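Local coordinates for KaiC domain-containing protein (Pyrococcus horikoshii, PDB 2ZTS) that probably binds ATP as a KaiC-like P-loop protein, holding ADP and a magnesium ion, at residues I96-G99 / V100-V103. Sequence-based numbering, arbitrary orientation.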
ATOM      1  N   ILE C  96       0.286 -35.129 -20.841  1.00 27.92           N
ATOM      2  CA  ILE C  96       0.453 -33.681 -20.764  1.00 27.41           C
ATOM      3  C   ILE C  96      -0.787 -33.076 -21.353  1.00 28.40           C
ATOM      4  O   ILE C  96      -1.155 -33.397 -22.497  1.00 28.19           O
ATOM      5  CB  ILE C  96       1.697 -33.133 -21.519  1.00 26.56           C
ATOM      6  CG1 ILE C  96       2.997 -33.688 -20.937  1.00 25.69           C
ATOM      7  CG2 ILE C  96       1.690 -31.576 -21.432  1.00 26.18           C
ATOM      8  CD1 ILE C  96       4.304 -33.468 -21.834  1.00 26.67           C
ATOM      9  N   VAL C  97      -1.434 -32.222 -20.545  1.00 27.53           N
ATOM     10  CA  VAL C  97      -2.625 -31.487 -20.919  1.00 27.68           C
ATOM     11  C   VAL C  97      -2.308 -30.002 -20.993  1.00 27.50           C
ATOM     12  O   VAL C  97      -2.118 -29.330 -19.941  1.00 25.92           O
ATOM     13  CB  VAL C  97      -3.709 -31.673 -19.862  1.00 27.63           C
ATOM     14  CG1 VAL C  97      -4.908 -30.859 -20.218  1.00 26.29           C
ATOM     15  CG2 VAL C  97      -4.073 -33.182 -19.662  1.00 27.15           C
ATOM     16  N   ASP C  98      -2.335 -29.449 -22.199  1.00 28.10           N
ATOM     17  CA  ASP C  98      -1.942 -28.048 -22.375  1.00 28.97           C
ATOM     18  C   ASP C  98      -3.050 -27.026 -22.774  1.00 31.75           C
ATOM     19  O   ASP C  98      -2.732 -25.930 -23.211  1.00 31.82           O
ATOM     20  CB  ASP C  98      -0.658 -27.975 -23.225  1.00 28.81           C
ATOM     21  CG  ASP C  98      -0.890 -28.292 -24.703  1.00 28.36           C
ATOM     22  OD1 ASP C  98      -2.031 -28.634 -25.100  1.00 27.81           O
ATOM     23  OD2 ASP C  98       0.036 -28.214 -25.527  1.00 29.43           O
ATOM     24  N   GLY C  99      -4.335 -27.373 -22.823  1.00 34.12           N
ATOM     25  CA  GLY C  99      -4.943 -27.945 -24.003  1.00 38.01           C
ATOM     26  C   GLY C  99      -5.241 -26.643 -24.786  1.00 39.60           C
ATOM     27  O   GLY C  99      -6.205 -25.871 -24.437  1.00 40.93           O
ATOM     28  N   VAL C 100      -4.464 -26.326 -25.828  1.00 40.68           N
ATOM     29  CA  VAL C 100      -4.488 -26.809 -27.246  1.00 41.89           C
ATOM     30  C   VAL C 100      -4.475 -28.254 -27.800  1.00 42.27           C
ATOM     31  O   VAL C 100      -5.408 -28.628 -28.514  1.00 42.35           O
ATOM     32  CB  VAL C 100      -3.361 -25.978 -28.000  1.00 41.65           C
ATOM     33  CG1 VAL C 100      -3.145 -26.397 -29.436  1.00 41.77           C
ATOM     34  CG2 VAL C 100      -3.797 -24.511 -28.025  1.00 44.52           C
ATOM     35  N   SER C 101      -3.409 -29.015 -27.621  1.00 42.42           N
ATOM     36  CA  SER C 101      -3.447 -30.379 -28.127  1.00 42.35           C
ATOM     37  C   SER C 101      -4.129 -31.321 -27.089  1.00 41.70           C
ATOM     38  O   SER C 101      -3.748 -31.387 -25.894  1.00 40.81           O
ATOM     39  CB  SER C 101      -2.046 -30.837 -28.558  1.00 42.30           C
ATOM     40  OG  SER C 101      -1.187 -30.932 -27.426  1.00 47.67           O
ATOM     41  N   SER C 102      -5.196 -31.972 -27.544  1.00 40.79           N
ATOM     42  CA  SER C 102      -5.755 -33.128 -26.847  1.00 40.13           C
ATOM     43  C   SER C 102      -4.688 -34.212 -26.629  1.00 38.54           C
ATOM     44  O   SER C 102      -3.905 -34.486 -27.497  1.00 38.06           O
ATOM     45  CB  SER C 102      -6.883 -33.754 -27.659  1.00 39.58           C
ATOM     46  OG  SER C 102      -8.103 -33.253 -27.220  1.00 41.36           O
ATOM     47  N   VAL C 103      -4.737 -34.861 -25.479  1.00 37.45           N
ATOM     48  CA  VAL C 103      -3.922 -36.044 -25.241  1.00 36.90           C
ATOM     49  C   VAL C 103      -4.258 -37.073 -26.307  1.00 36.03           C
ATOM     50  O   VAL C 103      -5.421 -37.273 -26.635  1.00 34.86           O
ATOM     51  CB  VAL C 103      -4.172 -36.671 -23.833  1.00 36.18           C
ATOM     52  CG1 VAL C 103      -3.293 -37.923 -23.615  1.00 37.02           C
ATOM     53  CG2 VAL C 103      -3.942 -35.606 -22.705  1.00 36.08           C
TER
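The carboxylate of Asp98 meets Ser101 at its edge and on the side of one face. At the edge, OD1 takes the backbone N-H of Ser101 on its syn lone pair, the side facing OD2; Asp98 OD1 to Ser101 N is 2.9 Å, with a bent angle of 132° at the hydrogen. The hydroxyl stands above the plane instead, and Ser101 OG gives OD1 a weak second bond of 3.4 Å. Ser101 O lies on that same side, beyond OD1, a neighbouring acceptor and not a partner, while Val100 CB comes up on the opposite one, 4.2 Å from Asp98 OD1. With chi1 at 73°, CG is tucked between the backbone N and carbonyl carbon of Asp98, and the carboxylate turns back across the bend to receive the amide three residues on. The other oxygen, OD2, accepts the N-H of Ala71 in the first turn of helix 71-79, whose dipole would probably favour a charged carboxylate. With alanine replacing Asp98, the Ser101 and Ala71 amides would probably both lose this acceptor and the turn could shift. Farther along, Val103 CG2 makes an apolar touch with Val97 CG2 at 3.9 Å; the same methyl lies 3.6 Å from Ile96 O. The turn leaves strand 94-97, at the edge of the parallel part of the P-loop NTPase sheet and bonded through Val97 to strand 62-66. It lies away from the nucleotide site, the Ile96 side chain being about 13 Å from the bound magnesium ion. Ile96 packs on helices 71-79 and 85-90, whereas Val97 and Val103 rest against helix 120-134, where Tyr126 OH bonds Val103 N.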